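Local atomic coordinates of cellulase (Bacillus sp. BG-CS10, PDB entry 5E09), a protein that hydrolyses the beta-1,4-glucosidic bonds of cellulose, probably with a family 5 barrel assisted by a family 46 carbohydrate-binding module. Residues Gly157-Asn162 and Thr194-Thr199; Glu45-Ile50 and Glu94-Met99; Gln86-Ala91 and Val98-His103. All coordinates share one frame; numbering follows the deposited sequence.

Interaction 1: Gly157-Asn162 and Thr194-Thr199; sequences GEIQEN and TLETAT
Glu196 OE2 is the polar atom on which this contact converges, although carbon and another carboxylate surround it here rather than donors. CG and CD of Glu158 both lie 3.3 Å from Glu196 OE2, while the Ile159 side chain heads the other way to that of Glu196 and sets CD1 above the plane of its carboxylate, 3.6 Å from Glu196 OE1. The two glutamates meet with their carboxylate planes 78° apart; Glu158 OE1 stands 3.5 Å from Glu196 OE2, two acceptors with no hydrogen bond between them. Glu196 gets there because its CG lies beside its own backbone N (chi1 -74°) and the rest of the chain runs out extended. Next to this polar meeting is an apolar one: Ile159 CD1 and Leu195 CD2 touch tip to tip at 3.7 Å, with Ile159 CG2 close behind. Helix 161-181 backs this patch through His164, which both Ile159 and Leu195 touch. The turn that presents Glu196 is fastened within itself, as Thr194 OG1 donates to Ala198 O over 2.6 Å, in the carbonyl plane and on a lone pair. It follows barrel strand 190-193, on the C-terminal side of the barrel where family 5 enzymes carry their active site. Replacing Glu196 by an alanine would probably strip the carboxylate cover from Ile159 CD1, leaving that methyl to Leu195 on this side, and take one charge from the pair. So close a pair is likely to raise the proton affinity of one of them, or to be eased by a positive charge; Arg151, which Glu196 touches, may supply it.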
ATOM      1  N   GLY A 157      20.922  12.718 -12.530  1.00 91.31           N
ATOM      2  CA  GLY A 157      19.574  12.209 -12.398  1.00 96.46           C
ATOM      3  C   GLY A 157      19.544  10.967 -11.535  1.00 90.91           C
ATOM      4  O   GLY A 157      20.580  10.483 -11.075  1.00 78.87           O
ATOM      5  N   GLU A 158      18.346  10.446 -11.323  1.00 90.92           N
ATOM      6  CA  GLU A 158      18.149   9.340 -10.404  1.00 87.98           C
ATOM      7  C   GLU A 158      18.595   8.003 -11.006  1.00 91.12           C
ATOM      8  O   GLU A 158      18.839   7.041 -10.279  1.00 77.68           O
ATOM      9  CB  GLU A 158      16.680   9.288  -9.988  1.00 87.51           C
ATOM     10  CG  GLU A 158      16.436   8.606  -8.664  1.00 89.06           C
ATOM     11  CD  GLU A 158      14.969   8.507  -8.358  1.00 91.87           C
ATOM     12  OE1 GLU A 158      14.194   8.215  -9.292  1.00 94.75           O
ATOM     13  OE2 GLU A 158      14.585   8.728  -7.192  1.00 94.63           O
ATOM     14  N   ILE A 159      18.689   7.954 -12.335  1.00 91.30           N
ATOM     15  CA  ILE A 159      19.121   6.754 -13.060  1.00 79.05           C
ATOM     16  C   ILE A 159      20.242   7.078 -14.056  1.00 78.67           C
ATOM     17  O   ILE A 159      20.159   8.068 -14.789  1.00 83.97           O
ATOM     18  CB  ILE A 159      17.949   6.098 -13.844  1.00 72.74           C
ATOM     19  CG1 ILE A 159      16.690   5.987 -12.981  1.00 76.99           C
ATOM     20  CG2 ILE A 159      18.355   4.747 -14.382  1.00 63.03           C
ATOM     21  CD1 ILE A 159      16.801   5.043 -11.811  1.00 67.14           C
ATOM     22  N   GLN A 160      21.288   6.252 -14.075  1.00 90.90           N
ATOM     23  CA  GLN A 160      22.360   6.371 -15.069  1.00 84.02           C
ATOM     24  C   GLN A 160      22.993   5.000 -15.358  1.00 72.89           C
ATOM     25  O   GLN A 160      22.586   3.994 -14.775  1.00 78.26           O
ATOM     26  CB  GLN A 160      23.414   7.388 -14.603  1.00 74.64           C
ATOM     27  CG  GLN A 160      23.716   7.357 -13.104  1.00 81.51           C
ATOM     28  CD  GLN A 160      24.314   8.664 -12.587  1.00 83.04           C
ATOM     29  OE1 GLN A 160      23.766   9.743 -12.817  1.00 84.20           O
ATOM     30  NE2 GLN A 160      25.435   8.568 -11.875  1.00 77.80           N
ATOM     31  N   GLU A 161      23.975   4.961 -16.257  1.00 60.88           N
ATOM     32  CA  GLU A 161      24.520   3.697 -16.773  1.00 61.18           C
ATOM     33  C   GLU A 161      25.340   2.900 -15.750  1.00 63.19           C
ATOM     34  O   GLU A 161      25.192   1.663 -15.613  1.00 69.07           O
ATOM     35  CB  GLU A 161      25.386   3.970 -18.010  1.00 70.68           C
ATOM     36  CG  GLU A 161      24.616   4.478 -19.229  1.00 83.28           C
ATOM     37  CD  GLU A 161      25.516   4.806 -20.411  1.00 95.15           C
ATOM     38  OE1 GLU A 161      26.755   4.824 -20.235  1.00 84.02           O
ATOM     39  OE2 GLU A 161      24.981   5.053 -21.517  1.00 83.38           O
ATOM     40  N   ASN A 162      26.214   3.605 -15.035  1.00 60.31           N
ATOM     41  CA  ASN A 162      27.048   2.950 -14.038  1.00 57.19           C
ATOM     42  C   ASN A 162      26.188   2.362 -12.925  1.00 61.46           C
ATOM     43  O   ASN A 162      26.605   1.425 -12.247  1.00 71.96           O
ATOM     44  CB  ASN A 162      28.101   3.909 -13.460  1.00 60.69           C
ATOM     45  CG  ASN A 162      27.522   5.251 -13.040  1.00 66.09           C
ATOM     46  OD1 ASN A 162      26.313   5.476 -13.107  1.00 72.62           O
ATOM     47  ND2 ASN A 162      28.390   6.145 -12.586  1.00 66.45           N
ATOM     48  N   THR A 194      14.772  -5.403 -10.205  1.00 33.66           N
ATOM     49  CA  THR A 194      15.086  -4.326 -11.123  1.00 33.54           C
ATOM     50  C   THR A 194      15.658  -3.185 -10.293  1.00 41.86           C
ATOM     51  O   THR A 194      15.538  -3.186  -9.065  1.00 33.52           O
ATOM     52  CB  THR A 194      13.849  -3.828 -11.901  1.00 46.75           C
ATOM     53  OG1 THR A 194      12.816  -3.468 -10.975  1.00 39.21           O
ATOM     54  CG2 THR A 194      13.323  -4.906 -12.843  1.00 39.63           C
ATOM     55  N   LEU A 195      16.285  -2.220 -10.957  1.00 38.60           N
ATOM     56  CA  LEU A 195      16.754  -1.008 -10.299  1.00 33.23           C
ATOM     57  C   LEU A 195      15.587  -0.288  -9.631  1.00 38.58           C
ATOM     58  O   LEU A 195      14.578  -0.003 -10.282  1.00 38.64           O
ATOM     59  CB  LEU A 195      17.446  -0.090 -11.312  1.00 43.22           C
ATOM     60  CG  LEU A 195      18.229   1.092 -10.738  1.00 48.78           C
ATOM     61  CD1 LEU A 195      19.368   0.606  -9.849  1.00 32.95           C
ATOM     62  CD2 LEU A 195      18.758   1.962 -11.862  1.00 57.61           C
ATOM     63  N   GLU A 196      15.726  -0.018  -8.330  1.00 45.66           N
ATOM     64  CA  GLU A 196      14.686   0.628  -7.518  1.00 39.31           C
ATOM     65  C   GLU A 196      13.400  -0.199  -7.442  1.00 45.82           C
ATOM     66  O   GLU A 196      12.337   0.328  -7.099  1.00 39.08           O
ATOM     67  CB  GLU A 196      14.364   2.025  -8.063  1.00 34.96           C
ATOM     68  CG  GLU A 196      15.419   3.070  -7.783  1.00 54.96           C
ATOM     69  CD  GLU A 196      15.179   4.361  -8.548  1.00 71.18           C
ATOM     70  OE1 GLU A 196      14.245   4.397  -9.379  1.00 75.54           O
ATOM     71  OE2 GLU A 196      15.928   5.339  -8.323  1.00 77.18           O
ATOM     72  N   THR A 197      13.514  -1.491  -7.753  1.00 36.57           N
ATOM     73  CA  THR A 197      12.367  -2.378  -7.984  1.00 41.60           C
ATOM     74  C   THR A 197      11.263  -1.706  -8.794  1.00 35.33           C
ATOM     75  O   THR A 197      10.086  -1.925  -8.534  1.00 40.35           O
ATOM     76  CB  THR A 197      11.753  -2.905  -6.661  1.00 48.49           C
ATOM     77  OG1 THR A 197      11.267  -1.809  -5.874  1.00 55.95           O
ATOM     78  CG2 THR A 197      12.781  -3.701  -5.863  1.00 35.00           C
ATOM     79  N   ALA A 198      11.649  -0.889  -9.772  1.00 43.28           N
ATOM     80  CA  ALA A 198      10.686  -0.168 -10.602  1.00 36.17           C
ATOM     81  C   ALA A 198      10.383  -0.937 -11.888  1.00 42.84           C
ATOM     82  O   ALA A 198      10.995  -1.965 -12.162  1.00 37.90           O
ATOM     83  CB  ALA A 198      11.204   1.222 -10.921  1.00 38.60           C
ATOM     84  N   THR A 199       9.453  -0.430 -12.690  1.00 38.19           N
ATOM     85  CA  THR A 199       8.909  -1.225 -13.785  1.00 47.96           C
ATOM     86  C   THR A 199       9.062  -0.611 -15.174  1.00 47.35           C
ATOM     87  O   THR A 199       8.380  -1.026 -16.109  1.00 56.98           O
ATOM     88  CB  THR A 199       7.411  -1.514 -13.549  1.00 47.70           C
ATOM     89  OG1 THR A 199       6.670  -0.285 -13.565  1.00 53.23           O
ATOM     90  CG2 THR A 199       7.210  -2.209 -12.209  1.00 33.58           C
TER

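Interaction 2: Glu45-Ile50 and Glu94-Met99; sequences ELIKTI and EDLYVM
Lys48 and Glu94 bring the two backbones nearest, with CA atoms 6.6 Å apart, where one turn of helix 44-52 passes the loop that leads from helix 78-93 into strand 97-100. Glu94 sets out toward the helix at CB and bends at chi2 (-67°), which brings its carboxylate against the backbone and CB of Lys48. Its OE2 lies 3.7 Å from Lys48 CB, a contact with the aliphatic base of the lysine. Lys48 NZ itself leads away and stays 6.6 Å from Glu94 OE2, too far for a salt bridge. The charge of Glu94 is met instead by Arg44, just ahead of the segment, whose NH1 forms a salt bridge with OE2. Deeper in, the contact turns apolar. With CG1 of Ile47 beside the backbone N (chi1 -49°), CG2 is the branch that faces the loop; this methyl lies 4.0 Å from Leu96 CD1 and 4.1 Å from Glu94 CG, and the side chains cross obliquely. Leu96 and Ile47 both also touch Ala91, so the helix just ended closes this small apolar cluster. The loop owes its shape to a Schellman motif, in which Asp95, at positive phi, is the C-prime residue and Leu96 N reaches back to Ala91 O. A helix stopped this way, turning at once into the next parallel strand beside a neighbouring outer helix, is a helix-to-strand connection of the (beta/alpha)8 barrel, the catalytic fold of glycosyl hydrolase family 5.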
ATOM      1  N   GLU A  45       2.719 -17.051  17.285  1.00 46.70           N
ATOM      2  CA  GLU A  45       1.308 -16.869  16.980  1.00 58.60           C
ATOM      3  C   GLU A  45       1.106 -15.900  15.824  1.00 53.90           C
ATOM      4  O   GLU A  45       0.123 -16.009  15.095  1.00 46.49           O
ATOM      5  CB  GLU A  45       0.552 -16.388  18.225  1.00 56.20           C
ATOM      6  CG  GLU A  45       0.509 -17.385  19.373  1.00 56.86           C
ATOM      7  CD  GLU A  45       1.737 -17.325  20.273  1.00 85.06           C
ATOM      8  OE1 GLU A  45       2.672 -16.541  19.985  1.00 90.92           O
ATOM      9  OE2 GLU A  45       1.774 -18.080  21.271  1.00 72.56           O
ATOM     10  N   LEU A  46       2.032 -14.958  15.657  1.00 49.17           N
ATOM     11  CA  LEU A  46       1.987 -14.053  14.509  1.00 55.50           C
ATOM     12  C   LEU A  46       2.101 -14.836  13.205  1.00 42.66           C
ATOM     13  O   LEU A  46       1.257 -14.717  12.305  1.00 54.94           O
ATOM     14  CB  LEU A  46       3.104 -13.014  14.597  1.00 47.82           C
ATOM     15  CG  LEU A  46       3.068 -11.938  13.512  1.00 41.77           C
ATOM     16  CD1 LEU A  46       1.730 -11.240  13.539  1.00 39.15           C
ATOM     17  CD2 LEU A  46       4.193 -10.933  13.695  1.00 37.13           C
ATOM     18  N   ILE A  47       3.150 -15.646  13.122  1.00 42.46           N
ATOM     19  CA  ILE A  47       3.397 -16.493  11.963  1.00 40.90           C
ATOM     20  C   ILE A  47       2.233 -17.444  11.711  1.00 49.86           C
ATOM     21  O   ILE A  47       1.734 -17.566  10.574  1.00 50.15           O
ATOM     22  CB  ILE A  47       4.694 -17.307  12.144  1.00 46.19           C
ATOM     23  CG1 ILE A  47       5.841 -16.393  12.576  1.00 46.63           C
ATOM     24  CG2 ILE A  47       5.048 -18.054  10.870  1.00 47.03           C
ATOM     25  CD1 ILE A  47       6.141 -15.264  11.602  1.00 40.77           C
ATOM     26  N   LYS A  48       1.793 -18.114  12.774  1.00 56.52           N
ATOM     27  CA  LYS A  48       0.687 -19.055  12.648  1.00 49.10           C
ATOM     28  C   LYS A  48      -0.574 -18.348  12.161  1.00 50.15           C
ATOM     29  O   LYS A  48      -1.336 -18.901  11.375  1.00 45.18           O
ATOM     30  CB  LYS A  48       0.416 -19.767  13.977  1.00 63.27           C
ATOM     31  CG  LYS A  48      -0.921 -20.497  14.014  1.00 67.24           C
ATOM     32  CD  LYS A  48      -0.993 -21.540  15.111  1.00 66.99           C
ATOM     33  CE  LYS A  48      -2.411 -22.066  15.248  1.00 72.90           C
ATOM     34  NZ  LYS A  48      -3.422 -20.965  15.227  1.00 83.30           N
ATOM     35  N   THR A  49      -0.786 -17.120  12.622  1.00 44.74           N
ATOM     36  CA  THR A  49      -1.948 -16.348  12.206  1.00 43.08           C
ATOM     37  C   THR A  49      -1.877 -16.054  10.712  1.00 51.58           C
ATOM     38  O   THR A  49      -2.855 -16.233   9.985  1.00 40.81           O
ATOM     39  CB  THR A  49      -2.060 -15.021  12.968  1.00 51.89           C
ATOM     40  OG1 THR A  49      -2.075 -15.269  14.381  1.00 50.97           O
ATOM     41  CG2 THR A  49      -3.329 -14.285  12.557  1.00 39.77           C
ATOM     42  N   ILE A  50      -0.708 -15.604  10.262  1.00 49.23           N
ATOM     43  CA  ILE A  50      -0.512 -15.324   8.843  1.00 44.26           C
ATOM     44  C   ILE A  50      -0.800 -16.559   7.986  1.00 46.93           C
ATOM     45  O   ILE A  50      -1.418 -16.457   6.920  1.00 41.44           O
ATOM     46  CB  ILE A  50       0.917 -14.815   8.570  1.00 51.20           C
ATOM     47  CG1 ILE A  50       1.095 -13.421   9.186  1.00 46.66           C
ATOM     48  CG2 ILE A  50       1.216 -14.792   7.077  1.00 36.44           C
ATOM     49  CD1 ILE A  50       0.032 -12.423   8.765  1.00 38.29           C
ATOM     50  N   GLU A  94       5.175 -23.819   9.419  1.00 55.45           N
ATOM     51  CA  GLU A  94       3.797 -23.575   9.002  1.00 43.98           C
ATOM     52  C   GLU A  94       3.598 -23.873   7.522  1.00 45.68           C
ATOM     53  O   GLU A  94       2.542 -23.566   6.962  1.00 43.12           O
ATOM     54  CB  GLU A  94       3.393 -22.129   9.292  1.00 46.94           C
ATOM     55  CG  GLU A  94       3.380 -21.775  10.765  1.00 50.84           C
ATOM     56  CD  GLU A  94       2.293 -22.511  11.529  1.00 68.12           C
ATOM     57  OE1 GLU A  94       1.296 -22.929  10.899  1.00 61.78           O
ATOM     58  OE2 GLU A  94       2.436 -22.677  12.760  1.00 83.20           O
ATOM     59  N   ASP A  95       4.623 -24.461   6.905  1.00 51.19           N
ATOM     60  CA  ASP A  95       4.629 -24.809   5.481  1.00 60.20           C
ATOM     61  C   ASP A  95       4.556 -23.567   4.582  1.00 50.14           C
ATOM     62  O   ASP A  95       4.108 -23.638   3.438  1.00 54.66           O
ATOM     63  CB  ASP A  95       3.479 -25.773   5.153  1.00 58.35           C
ATOM     64  CG  ASP A  95       3.702 -27.165   5.722  1.00 83.16           C
ATOM     65  OD1 ASP A  95       4.851 -27.469   6.117  1.00 63.44           O
ATOM     66  OD2 ASP A  95       2.729 -27.951   5.777  1.00 79.35           O
ATOM     67  N   LEU A  96       5.005 -22.431   5.104  1.00 42.40           N
ATOM     68  CA  LEU A  96       5.087 -21.214   4.306  1.00 57.49           C
ATOM     69  C   LEU A  96       6.357 -21.194   3.463  1.00 48.62           C
ATOM     70  O   LEU A  96       7.371 -21.771   3.850  1.00 44.01           O
ATOM     71  CB  LEU A  96       5.051 -19.972   5.202  1.00 54.21           C
ATOM     72  CG  LEU A  96       3.798 -19.719   6.037  1.00 49.42           C
ATOM     73  CD1 LEU A  96       4.045 -18.579   7.025  1.00 45.74           C
ATOM     74  CD2 LEU A  96       2.631 -19.402   5.128  1.00 41.43           C
ATOM     75  N   TYR A  97       6.296 -20.540   2.308  1.00 43.67           N
ATOM     76  CA  TYR A  97       7.514 -20.150   1.608  1.00 39.73           C
ATOM     77  C   TYR A  97       8.033 -18.888   2.281  1.00 45.97           C
ATOM     78  O   TYR A  97       7.238 -18.073   2.754  1.00 40.11           O
ATOM     79  CB  TYR A  97       7.261 -19.890   0.128  1.00 46.74           C
ATOM     80  CG  TYR A  97       6.874 -21.099  -0.694  1.00 52.61           C
ATOM     81  CD1 TYR A  97       5.550 -21.531  -0.757  1.00 51.39           C
ATOM     82  CD2 TYR A  97       7.823 -21.783  -1.445  1.00 46.96           C
ATOM     83  CE1 TYR A  97       5.187 -22.622  -1.530  1.00 44.07           C
ATOM     84  CE2 TYR A  97       7.471 -22.877  -2.219  1.00 60.02           C
ATOM     85  CZ  TYR A  97       6.152 -23.294  -2.257  1.00 60.25           C
ATOM     86  OH  TYR A  97       5.803 -24.381  -3.027  1.00 49.92           O
ATOM     87  N   VAL A  98       9.354 -18.730   2.335  1.00 43.65           N
ATOM     88  CA  VAL A  98       9.971 -17.562   2.964  1.00 34.73           C
ATOM     89  C   VAL A  98      10.953 -16.870   2.015  1.00 46.19           C
ATOM     90  O   VAL A  98      11.723 -17.534   1.328  1.00 39.21           O
ATOM     91  CB  VAL A  98      10.712 -17.953   4.259  1.00 39.38           C
ATOM     92  CG1 VAL A  98      11.345 -16.727   4.916  1.00 32.83           C
ATOM     93  CG2 VAL A  98       9.759 -18.644   5.215  1.00 41.70           C
HETATM   94  N   MSE A  99      10.903 -15.540   1.966  1.00 39.86           N
HETATM   95  CA  MSE A  99      11.882 -14.754   1.217  1.00 49.22           C
HETATM   96  C   MSE A  99      12.692 -13.907   2.193  1.00 46.21           C
HETATM   97  O   MSE A  99      12.121 -13.171   3.003  1.00 41.09           O
HETATM   98  CB  MSE A  99      11.206 -13.855   0.166  1.00 38.55           C
HETATM   99  CG  MSE A  99      12.197 -12.977  -0.611  1.00 41.91           C
HETATM  100 SE   MSE A  99      11.422 -11.778  -1.955  0.56 38.75          SE
HETATM  101  CE  MSE A  99      10.132 -13.031  -2.739  1.00 29.33           C
TER

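Interaction 3: Gln86-Ala91 and Val98-His103; sequences QVIDWA and VMLNLH
Ile88 and Ala91 meet Leu100 and Val98 through aliphatic groups alone, and the flat groups of both segments stand apart from that meeting. On the helix, one face of the Trp90 ring carries Gln86 CG, 3.4 Å above the plane and displaced toward the rim. Beyond the strand, the His103 ring is approached at its edge by the amide of Asn101: ND2 donates to His103 ND1 over 3.2 Å, practically in the ring plane, with the N-H bent to 150° and the amide itself somewhat tilted. The other head atom of that amide, OD1, accepts from Val62 N, which helps to fix its rotation. The helix and the strand belong to a beta-alpha-beta unit, strand 57-60, helix 78-93, strand 97-100, of the family 5 barrel; their short axes pass 9.6 Å apart and run nearly antiparallel, at 158°. Ile88 spans that gap. Its chain is extended at chi2 (178°), which carries Ile88 CD1 into the fork of Leu100, 3.9 Å from Leu100 CD2 and slightly farther from Leu100 CD1, the two side chains crossing at about a right angle. One helical turn on, Ala91 CB packs 3.6 Å from Val98 CG2. Leu142, on the neighbouring strand 142-145, touches both Ile88 and Val98.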
ATOM      1  N   GLN A  86      15.156 -18.165  13.778  1.00 47.75           N
ATOM      2  CA  GLN A  86      14.043 -18.783  14.480  1.00 42.79           C
ATOM      3  C   GLN A  86      12.729 -18.443  13.792  1.00 41.60           C
ATOM      4  O   GLN A  86      11.885 -19.315  13.583  1.00 40.02           O
ATOM      5  CB  GLN A  86      14.003 -18.345  15.945  1.00 45.53           C
ATOM      6  CG  GLN A  86      12.752 -18.819  16.668  1.00 56.76           C
ATOM      7  CD  GLN A  86      13.053 -19.487  17.993  1.00 70.06           C
ATOM      8  OE1 GLN A  86      13.877 -19.009  18.771  1.00 70.56           O
ATOM      9  NE2 GLN A  86      12.392 -20.612  18.249  1.00 74.10           N
ATOM     10  N   VAL A  87      12.558 -17.176  13.428  1.00 41.02           N
ATOM     11  CA  VAL A  87      11.327 -16.777  12.755  1.00 49.78           C
ATOM     12  C   VAL A  87      11.188 -17.534  11.436  1.00 59.54           C
ATOM     13  O   VAL A  87      10.108 -18.067  11.112  1.00 44.91           O
ATOM     14  CB  VAL A  87      11.280 -15.273  12.504  1.00 42.85           C
ATOM     15  CG1 VAL A  87      10.092 -14.922  11.618  1.00 43.61           C
ATOM     16  CG2 VAL A  87      11.207 -14.533  13.826  1.00 38.93           C
ATOM     17  N   ILE A  88      12.295 -17.610  10.698  1.00 44.27           N
ATOM     18  CA  ILE A  88      12.312 -18.364   9.446  1.00 52.21           C
ATOM     19  C   ILE A  88      11.918 -19.836   9.657  1.00 49.93           C
ATOM     20  O   ILE A  88      11.179 -20.419   8.853  1.00 49.56           O
ATOM     21  CB  ILE A  88      13.700 -18.279   8.775  1.00 45.90           C
ATOM     22  CG1 ILE A  88      13.953 -16.850   8.293  1.00 43.37           C
ATOM     23  CG2 ILE A  88      13.805 -19.264   7.617  1.00 47.51           C
ATOM     24  CD1 ILE A  88      15.303 -16.639   7.650  1.00 49.97           C
ATOM     25  N   ASP A  89      12.402 -20.427  10.746  1.00 46.96           N
ATOM     26  CA  ASP A  89      12.083 -21.816  11.067  1.00 62.08           C
ATOM     27  C   ASP A  89      10.600 -21.970  11.356  1.00 46.27           C
ATOM     28  O   ASP A  89       9.968 -22.899  10.865  1.00 50.11           O
ATOM     29  CB  ASP A  89      12.907 -22.310  12.260  1.00 46.44           C
ATOM     30  CG  ASP A  89      14.370 -22.497  11.917  1.00 59.40           C
ATOM     31  OD1 ASP A  89      14.692 -22.593  10.712  1.00 55.91           O
ATOM     32  OD2 ASP A  89      15.200 -22.557  12.850  1.00 67.80           O
ATOM     33  N   TRP A  90      10.056 -21.055  12.156  1.00 47.97           N
ATOM     34  CA  TRP A  90       8.629 -21.041  12.462  1.00 49.50           C
ATOM     35  C   TRP A  90       7.788 -21.008  11.195  1.00 54.47           C
ATOM     36  O   TRP A  90       6.813 -21.754  11.057  1.00 47.22           O
ATOM     37  CB  TRP A  90       8.279 -19.835  13.330  1.00 42.36           C
ATOM     38  CG  TRP A  90       8.733 -19.942  14.747  1.00 54.58           C
ATOM     39  CD1 TRP A  90       9.114 -21.073  15.408  1.00 48.42           C
ATOM     40  CD2 TRP A  90       8.844 -18.870  15.688  1.00 42.06           C
ATOM     41  NE1 TRP A  90       9.454 -20.770  16.704  1.00 49.18           N
ATOM     42  CE2 TRP A  90       9.299 -19.422  16.900  1.00 47.16           C
ATOM     43  CE3 TRP A  90       8.599 -17.496  15.622  1.00 40.13           C
ATOM     44  CZ2 TRP A  90       9.520 -18.650  18.036  1.00 43.16           C
ATOM     45  CZ3 TRP A  90       8.822 -16.728  16.751  1.00 59.27           C
ATOM     46  CH2 TRP A  90       9.277 -17.308  17.943  1.00 50.47           C
ATOM     47  N   ALA A  91       8.178 -20.135  10.271  1.00 53.36           N
ATOM     48  CA  ALA A  91       7.440 -19.969   9.028  1.00 41.05           C
ATOM     49  C   ALA A  91       7.553 -21.205   8.138  1.00 39.78           C
ATOM     50  O   ALA A  91       6.587 -21.593   7.484  1.00 36.25           O
ATOM     51  CB  ALA A  91       7.922 -18.726   8.294  1.00 43.63           C
ATOM     52  N   VAL A  98       9.354 -18.730   2.335  1.00 43.65           N
ATOM     53  CA  VAL A  98       9.971 -17.562   2.964  1.00 34.73           C
ATOM     54  C   VAL A  98      10.953 -16.870   2.015  1.00 46.19           C
ATOM     55  O   VAL A  98      11.723 -17.534   1.328  1.00 39.21           O
ATOM     56  CB  VAL A  98      10.712 -17.953   4.259  1.00 39.38           C
ATOM     57  CG1 VAL A  98      11.345 -16.727   4.916  1.00 32.83           C
ATOM     58  CG2 VAL A  98       9.759 -18.644   5.215  1.00 41.70           C
HETATM   59  N   MSE A  99      10.903 -15.540   1.966  1.00 39.86           N
HETATM   60  CA  MSE A  99      11.882 -14.754   1.217  1.00 49.22           C
HETATM   61  C   MSE A  99      12.692 -13.907   2.193  1.00 46.21           C
HETATM   62  O   MSE A  99      12.121 -13.171   3.003  1.00 41.09           O
HETATM   63  CB  MSE A  99      11.206 -13.855   0.166  1.00 38.55           C
HETATM   64  CG  MSE A  99      12.197 -12.977  -0.611  1.00 41.91           C
HETATM   65 SE   MSE A  99      11.422 -11.778  -1.955  0.56 38.75          SE
HETATM   66  CE  MSE A  99      10.132 -13.031  -2.739  1.00 29.33           C
ATOM     67  N   LEU A 100      14.017 -14.023   2.123  1.00 48.77           N
ATOM     68  CA  LEU A 100      14.915 -13.279   3.016  1.00 37.97           C
ATOM     69  C   LEU A 100      15.841 -12.345   2.228  1.00 39.88           C
ATOM     70  O   LEU A 100      16.347 -12.724   1.168  1.00 45.23           O
ATOM     71  CB  LEU A 100      15.743 -14.250   3.854  1.00 31.60           C
ATOM     72  CG  LEU A 100      16.760 -13.640   4.816  1.00 40.19           C
ATOM     73  CD1 LEU A 100      16.047 -12.933   5.948  1.00 39.80           C
ATOM     74  CD2 LEU A 100      17.720 -14.695   5.351  1.00 42.93           C
ATOM     75  N   ASN A 101      16.066 -11.130   2.733  1.00 40.56           N
ATOM     76  CA  ASN A 101      16.898 -10.169   1.998  1.00 37.24           C
ATOM     77  C   ASN A 101      17.890  -9.352   2.818  1.00 35.92           C
ATOM     78  O   ASN A 101      18.076  -9.584   4.012  1.00 39.23           O
ATOM     79  CB  ASN A 101      16.003  -9.196   1.211  1.00 30.73           C
ATOM     80  CG  ASN A 101      15.264  -8.183   2.089  1.00 41.12           C
ATOM     81  OD1 ASN A 101      15.594  -7.958   3.260  1.00 36.06           O
ATOM     82  ND2 ASN A 101      14.259  -7.543   1.498  1.00 33.60           N
ATOM     83  N   LEU A 102      18.358  -8.294   2.160  1.00 34.07           N
ATOM     84  CA  LEU A 102      19.157  -7.222   2.716  1.00 38.49           C
ATOM     85  C   LEU A 102      18.091  -6.155   2.431  1.00 43.17           C
ATOM     86  O   LEU A 102      17.604  -6.089   1.303  1.00 40.35           O
ATOM     87  CB  LEU A 102      20.408  -6.979   1.884  1.00 33.79           C
ATOM     88  CG  LEU A 102      21.375  -8.157   1.751  1.00 47.79           C
ATOM     89  CD1 LEU A 102      22.535  -7.802   0.834  1.00 45.36           C
ATOM     90  CD2 LEU A 102      21.881  -8.592   3.118  1.00 30.80           C
ATOM     91  N   HIS A 103      17.748  -5.329   3.401  1.00 35.44           N
ATOM     92  CA  HIS A 103      16.710  -4.342   3.176  1.00 41.26           C
ATOM     93  C   HIS A 103      17.120  -2.884   3.115  1.00 35.14           C
ATOM     94  O   HIS A 103      17.453  -2.414   2.075  1.00 46.27           O
ATOM     95  CB  HIS A 103      15.570  -4.541   4.155  1.00 31.84           C
ATOM     96  CG  HIS A 103      14.255  -4.054   3.657  1.00 42.41           C
ATOM     97  ND1 HIS A 103      13.509  -4.748   2.744  1.00 40.40           N
ATOM     98  CD2 HIS A 103      13.547  -2.950   3.955  1.00 35.94           C
ATOM     99  CE1 HIS A 103      12.404  -4.090   2.493  1.00 37.81           C
ATOM    100  NE2 HIS A 103      12.398  -3.000   3.226  1.00 36.97           N
TER

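Overall arrangement
From the N terminus, helix 44-52 opens interaction 2, and helix 78-93 opens interaction 3 before the first has closed. Both end on strand 97-100, sharing Val98 and Met99, interaction 2 taking in the loop before it and interaction 3 the residues after it; the first closes a long loop, the second the short one of a beta-alpha-beta unit, and their loops cross, neither nesting in the other. They touch through Ile47 on Val87, so two outer helices and one barrel strand form a continuous block. Interaction 1 follows in series, its centre 32 Å from that of interaction 2; closing a loop of 31 residues with most of helix 161-181 and strand 190-193, it joins the approach to that helix to the loop after that strand.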